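Side-chain contacts in aminoglycoside phosphotransferase (Mycobacterium smegmatis, PDB 6EF6), which phosphorylates (S)-1-amino-2-propanol as a kinase of the aminoacetone utilization microcompartment in this bacterium: residues Q33-Y38 against D42-R47; H79-E84 against R109-V114. All blocks are in the same frame, centred on the assembly; numbering follows the deposited sequence.

Interaction 1. Residues Q33-Y38 against D42-R47; sequences QALTHY and DNASLR
Leu35 points its side chain from helix 28-35 across to the 42-47 segment, and its CD1 methyl does most of the touching. With CG anti to the carbonyl carbon (chi1 -69°) and the chain extended beyond it, this methyl arrives beside the Asp42 backbone, 3.7 Å from Asp42 O. It also meets two apolar partners further along: Leu35 CD1 lies 4.3 Å from Ala44 CB, and the same CD1 is 4.3 Å from Leu46 CD2, a methyl-to-methyl approach. These residues join the N-terminal helix to strand 45-48, an outermost strand of the five-stranded antiparallel sheet that forms the N-terminal lobe of this kinase-like fold. Leu46 completes the packing by touching Ala31 and Gln32 on the helix as well as Tyr57 and Val59 on the adjacent strand. Nearer the surface, Thr36 and Asp42 cross at about a right angle. It is the methyl of the threonine that faces the carboxylate, with Thr36 CG2 3.6 Å from Asp42 OD2, while Asp42 OD1 approaches Thr36 CA at 3.3 Å. The hydroxyl is used inside its own segment: Thr36 OG1 donates to Gln33 O at 3.0 Å, nearly straight onto the carbonyl (166° at the oxygen), and the backbone N of Thr36 shares that acceptor. Thr36 itself lies in a type I turn from Leu35 to Tyr38.

Interaction 2. Residues H79-E84 against R109-V114; sequences HEIESE and RRVVTV
The backbones come nearest at Glu82 and Val111, where the CA atoms are 7.2 Å apart as helix 78-94 passes residues 109-114. Val111 directs its side chain at the helix and reaches it with one branch. Its CG2 methyl, set anti to the carbonyl carbon while CG1 is anti to the backbone N (chi1 -175°), touches two successive helix residues: Val111 CG2 lies 3.9 Å from Ile81 CG2, and the same methyl is 4.0 Å from Glu82 CG. In both pairs the side chains run at a slant to one another. Ile81 and Val111 both also touch His125 on strand 124-130, and Val111 rests in addition against Leu85 of the helix.

Glu82 contributes aliphatic carbon to that patch, and its extended chain carries OE2 to a water. This water donates to Glu82 OE2 at 3.3 Å and accepts from Val111 N at 3.2 Å, which satisfies the backbone N-H of Val111. On the neighbouring side Arg110, its chain bent at chi3 (-60°), brings NH2 of its guanidinium up to the helix backbone. Arg110 NH2 stands 3.9 Å from Glu82 CB and comes obliquely to Glu82 O, at 3.4 Å; its salt bridge is with Asp86, one turn further along the helix. Glu82 OE1 remains 5.3 Å from Arg110 NH2, so any attraction between these opposite charges would act at a distance. The chemistry therefore implies a join made in two ways: by apolar contact of Val111 CG2 with carbon of Ile81 and Glu82, and by polar links through one bridging water and the Arg110-Asp86 salt bridge.

In the fold
Interactions 1 and 2 lie with their centres about 18 Å apart, and their segments include the two outermost strands of one sheet, 45-48 and 112-114. They also touch: Tyr38 OH comes to 3.2 Å from Val112 CG2, and His37 CG packs 3.9 Å from Val112 CG1. Helix 28-35, which carries Leu35 of interaction 1, also meets Val114 of the 109-114 segment through Ile30 and Gln33. Interaction 2 is nearer the pocket, the Ile81 side chain being about 9 Å from bound benzoic acid and that of Leu46 about 13 Å. Further along helix 78-94, Glu84 forms a salt bridge with the pocket residue Arg69, consistent with this helix being the counterpart of the kinase C-helix.

Interaction 1. Residues Q33-Y38 against D42-R47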
loop_
_atom_site.group_PDB
_atom_site.type_symbol
_atom_site.label_atom_id
_atom_site.label_comp_id
_atom_site.label_asym_id
_atom_site.label_seq_id
_atom_site.Cartn_x
_atom_site.Cartn_y
_atom_site.Cartn_z
ATOM N N GLN A 33 18.566 -1.341 -19.285
ATOM C CA GLN A 33 19.891 -1.319 -18.671
ATOM C C GLN A 33 19.996 -2.380 -17.597
ATOM O O GLN A 33 21.031 -3.050 -17.470
ATOM C CB GLN A 33 20.177 0.041 -18.042
ATOM C CG GLN A 33 20.324 1.197 -19.022
ATOM C CD GLN A 33 20.659 2.494 -18.312
ATOM O OE1 GLN A 33 21.656 2.579 -17.592
ATOM N NE2 GLN A 33 19.816 3.505 -18.489
ATOM N N ALA A 34 18.952 -2.514 -16.777
ATOM C CA ALA A 34 19.015 -3.433 -15.650
ATOM C C ALA A 34 19.116 -4.880 -16.100
ATOM O O ALA A 34 19.692 -5.710 -15.385
ATOM C CB ALA A 34 17.789 -3.245 -14.743
ATOM N N LEU A 35 18.541 -5.215 -17.251
ATOM C CA LEU A 35 18.583 -6.592 -17.733
ATOM C C LEU A 35 20.001 -7.114 -17.849
ATOM O O LEU A 35 20.231 -8.317 -17.685
ATOM C CB LEU A 35 17.855 -6.721 -19.069
ATOM C CG LEU A 35 16.333 -6.549 -18.987
ATOM C CD1 LEU A 35 15.735 -6.682 -20.373
ATOM C CD2 LEU A 35 15.698 -7.550 -18.031
ATOM N N THR A 36 20.970 -6.256 -18.144
ATOM C CA THR A 36 22.312 -6.794 -18.315
ATOM C C THR A 36 22.861 -7.358 -17.011
ATOM O O THR A 36 23.857 -8.093 -17.047
ATOM C CB THR A 36 23.275 -5.749 -18.883
ATOM O OG1 THR A 36 23.484 -4.728 -17.909
ATOM C CG2 THR A 36 22.705 -5.124 -20.117
ATOM N N HIS A 37 22.255 -7.023 -15.872
ATOM C CA HIS A 37 22.736 -7.500 -14.575
ATOM C C HIS A 37 22.125 -8.826 -14.153
ATOM O O HIS A 37 22.468 -9.343 -13.093
ATOM C CB HIS A 37 22.501 -6.432 -13.509
ATOM C CG HIS A 37 23.335 -5.221 -13.727
ATOM N ND1 HIS A 37 22.962 -4.213 -14.590
ATOM C CD2 HIS A 37 24.558 -4.883 -13.258
ATOM C CE1 HIS A 37 23.911 -3.295 -14.623
ATOM N NE2 HIS A 37 24.895 -3.681 -13.832
ATOM N N TYR A 38 21.275 -9.410 -14.970
ATOM C CA TYR A 38 20.580 -10.641 -14.665
ATOM C C TYR A 38 20.826 -11.644 -15.781
ATOM O O TYR A 38 21.233 -11.292 -16.893
ATOM C CB TYR A 38 19.080 -10.368 -14.496
ATOM C CG TYR A 38 18.790 -9.424 -13.339
ATOM C CD1 TYR A 38 18.696 -9.901 -12.019
ATOM C CD2 TYR A 38 18.586 -8.069 -13.545
ATOM C CE1 TYR A 38 18.413 -9.055 -10.960
ATOM C CE2 TYR A 38 18.287 -7.214 -12.483
ATOM C CZ TYR A 38 18.186 -7.719 -11.190
ATOM O OH TYR A 38 17.884 -6.886 -10.146
ATOM N N ASP A 42 19.441 -10.032 -22.376
ATOM C CA ASP A 42 19.389 -8.577 -22.442
ATOM C C ASP A 42 18.367 -8.095 -23.469
ATOM O O ASP A 42 17.908 -6.948 -23.383
ATOM C CB ASP A 42 20.765 -8.017 -22.830
ATOM C CG ASP A 42 21.867 -8.351 -21.830
ATOM O OD1 ASP A 42 21.597 -8.870 -20.725
ATOM O OD2 ASP A 42 23.035 -8.084 -22.170
ATOM N N ASN A 43 17.991 -8.944 -24.421
ATOM C CA ASN A 43 16.963 -8.619 -25.404
ATOM C C ASN A 43 15.598 -9.213 -25.056
ATOM O O ASN A 43 14.736 -9.326 -25.937
ATOM C CB ASN A 43 17.420 -9.051 -26.794
ATOM C CG ASN A 43 18.308 -8.012 -27.448
ATOM O OD1 ASN A 43 19.513 -8.217 -27.602
ATOM N ND2 ASN A 43 17.715 -6.874 -27.820
ATOM N N ALA A 44 15.383 -9.576 -23.794
ATOM C CA ALA A 44 14.091 -10.078 -23.344
ATOM C C ALA A 44 13.025 -9.025 -23.605
ATOM O O ALA A 44 13.299 -7.821 -23.616
ATOM C CB ALA A 44 14.122 -10.385 -21.847
ATOM N N SER A 45 11.803 -9.480 -23.831
ATOM C CA SER A 45 10.714 -8.540 -24.009
ATOM C C SER A 45 10.284 -7.999 -22.652
ATOM O O SER A 45 10.388 -8.679 -21.624
ATOM C CB SER A 45 9.526 -9.197 -24.710
ATOM O OG SER A 45 9.032 -10.288 -23.971
ATOM N N LEU A 46 9.826 -6.752 -22.663
ATOM C CA LEU A 46 9.319 -6.073 -21.480
ATOM C C LEU A 46 7.908 -5.578 -21.751
ATOM O O LEU A 46 7.647 -4.981 -22.795
ATOM C CB LEU A 46 10.194 -4.871 -21.138
ATOM C CG LEU A 46 11.633 -5.195 -20.737
ATOM C CD1 LEU A 46 12.459 -3.901 -20.698
ATOM C CD2 LEU A 46 11.655 -5.891 -19.382
ATOM N N ARG A 47 7.010 -5.828 -20.811
ATOM C CA ARG A 47 5.609 -5.412 -20.887
ATOM C C ARG A 47 5.314 -4.639 -19.612
ATOM O O ARG A 47 5.434 -5.191 -18.507
ATOM C CB ARG A 47 4.706 -6.645 -20.949
ATOM C CG ARG A 47 3.212 -6.386 -20.817
ATOM C CD ARG A 47 2.670 -5.772 -22.077
ATOM N NE ARG A 47 2.979 -6.608 -23.223
ATOM C CZ ARG A 47 2.949 -6.194 -24.484
ATOM N NH1 ARG A 47 2.619 -4.937 -24.768
ATOM N NH2 ARG A 47 3.266 -7.039 -25.457
#

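Interaction 2. Residues H79-E84 against R109-V114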
loop_
_atom_site.group_PDB
_atom_site.type_symbol
_atom_site.label_atom_id
_atom_site.label_comp_id
_atom_site.label_asym_id
_atom_site.label_seq_id
_atom_site.Cartn_x
_atom_site.Cartn_y
_atom_site.Cartn_z
ATOM N N HIS A 79 19.229 1.135 1.305
ATOM C CA HIS A 79 19.125 0.365 2.541
ATOM C C HIS A 79 17.680 0.181 2.968
ATOM O O HIS A 79 17.332 -0.847 3.558
ATOM C CB HIS A 79 19.963 1.022 3.644
ATOM C CG HIS A 79 19.304 2.204 4.292
ATOM N ND1 HIS A 79 19.460 3.495 3.828
ATOM C CD2 HIS A 79 18.495 2.291 5.375
ATOM C CE1 HIS A 79 18.772 4.322 4.593
ATOM N NE2 HIS A 79 18.176 3.617 5.539
ATOM N N GLU A 80 16.816 1.161 2.666
ATOM C CA GLU A 80 15.391 1.029 2.960
ATOM C C GLU A 80 14.767 -0.070 2.122
ATOM O O GLU A 80 13.977 -0.863 2.623
ATOM C CB GLU A 80 14.680 2.338 2.648
ATOM C CG GLU A 80 15.035 3.537 3.483
ATOM C CD GLU A 80 14.347 4.784 2.926
ATOM O OE1 GLU A 80 14.979 5.488 2.117
ATOM O OE2 GLU A 80 13.150 5.023 3.243
ATOM N N ILE A 81 15.122 -0.136 0.836
ATOM C CA ILE A 81 14.620 -1.205 -0.022
ATOM C C ILE A 81 15.115 -2.552 0.484
ATOM O O ILE A 81 14.348 -3.514 0.579
ATOM C CB ILE A 81 15.003 -0.947 -1.496
ATOM C CG1 ILE A 81 14.459 0.415 -1.997
ATOM C CG2 ILE A 81 14.489 -2.091 -2.370
ATOM C CD1 ILE A 81 14.932 0.850 -3.414
ATOM N N GLU A 82 16.389 -2.619 0.877
ATOM C CA GLU A 82 16.919 -3.853 1.455
ATOM C C GLU A 82 16.122 -4.296 2.679
ATOM O O GLU A 82 15.895 -5.491 2.861
ATOM C CB GLU A 82 18.385 -3.695 1.813
ATOM C CG GLU A 82 19.272 -3.560 0.582
ATOM C CD GLU A 82 20.691 -3.171 0.935
ATOM O OE1 GLU A 82 20.957 -2.868 2.118
ATOM O OE2 GLU A 82 21.539 -3.162 0.021
ATOM N N SER A 83 15.669 -3.352 3.515
ATOM C CA SER A 83 14.841 -3.691 4.663
ATOM C C SER A 83 13.496 -4.290 4.251
ATOM O O SER A 83 13.007 -5.226 4.896
ATOM C CB SER A 83 14.681 -2.471 5.566
ATOM O OG SER A 83 15.920 -2.179 6.211
ATOM N N GLU A 84 12.851 -3.750 3.203
ATOM C CA GLU A 84 11.636 -4.370 2.677
ATOM C C GLU A 84 11.938 -5.808 2.309
ATOM O O GLU A 84 11.178 -6.718 2.642
ATOM C CB GLU A 84 11.164 -3.617 1.425
ATOM C CG GLU A 84 9.992 -4.316 0.688
ATOM C CD GLU A 84 9.886 -3.964 -0.808
ATOM O OE1 GLU A 84 10.662 -3.114 -1.292
ATOM O OE2 GLU A 84 9.012 -4.555 -1.483
ATOM N N ARG A 109 23.640 -9.553 -5.665
ATOM C CA ARG A 109 22.969 -8.518 -4.903
ATOM C C ARG A 109 21.489 -8.472 -5.236
ATOM O O ARG A 109 21.050 -8.883 -6.313
ATOM C CB ARG A 109 23.668 -7.189 -5.121
ATOM C CG ARG A 109 25.096 -7.280 -4.523
ATOM C CD ARG A 109 25.985 -6.090 -4.801
ATOM N NE ARG A 109 25.230 -4.840 -4.818
ATOM C CZ ARG A 109 24.900 -4.163 -5.916
ATOM N NH1 ARG A 109 24.207 -3.037 -5.808
ATOM N NH2 ARG A 109 25.265 -4.591 -7.121
ATOM N N ARG A 110 20.712 -7.991 -4.278
ATOM C CA ARG A 110 19.268 -7.969 -4.430
ATOM C C ARG A 110 18.761 -6.690 -5.067
ATOM O O ARG A 110 17.726 -6.714 -5.732
ATOM C CB ARG A 110 18.616 -8.133 -3.062
ATOM C CG ARG A 110 18.943 -9.461 -2.428
ATOM C CD ARG A 110 18.261 -9.693 -1.062
ATOM N NE ARG A 110 18.646 -8.677 -0.104
ATOM C CZ ARG A 110 18.073 -8.565 1.102
ATOM N NH1 ARG A 110 17.169 -9.447 1.487
ATOM N NH2 ARG A 110 18.443 -7.583 1.908
ATOM N N VAL A 111 19.419 -5.565 -4.827
ATOM C CA VAL A 111 19.018 -4.276 -5.387
ATOM C C VAL A 111 20.079 -3.840 -6.384
ATOM O O VAL A 111 21.236 -3.625 -6.009
ATOM C CB VAL A 111 18.852 -3.220 -4.292
ATOM C CG1 VAL A 111 18.312 -1.914 -4.916
ATOM C CG2 VAL A 111 17.920 -3.770 -3.192
ATOM N N VAL A 112 19.680 -3.684 -7.647
ATOM C CA VAL A 112 20.571 -3.199 -8.704
ATOM C C VAL A 112 20.317 -1.712 -8.871
ATOM O O VAL A 112 19.180 -1.305 -9.121
ATOM C CB VAL A 112 20.309 -3.932 -10.032
ATOM C CG1 VAL A 112 21.081 -3.284 -11.170
ATOM C CG2 VAL A 112 20.685 -5.400 -9.901
ATOM N N THR A 113 21.373 -0.905 -8.797
ATOM C CA THR A 113 21.276 0.529 -9.025
ATOM C C THR A 113 21.893 0.835 -10.371
ATOM O O THR A 113 23.040 0.455 -10.620
ATOM C CB THR A 113 22.020 1.307 -7.937
ATOM O OG1 THR A 113 21.434 1.024 -6.664
ATOM C CG2 THR A 113 21.940 2.811 -8.191
ATOM N N VAL A 114 21.141 1.512 -11.241
ATOM C CA VAL A 114 21.706 1.867 -12.536
ATOM C C VAL A 114 21.680 3.375 -12.708
ATOM O O VAL A 114 20.760 4.072 -12.273
ATOM C CB VAL A 114 21.087 1.145 -13.754
ATOM C CG1 VAL A 114 21.106 -0.380 -13.545
ATOM C CG2 VAL A 114 19.709 1.635 -14.017
HETATM O O HOH W 1 21.570 -5.211 -2.523
#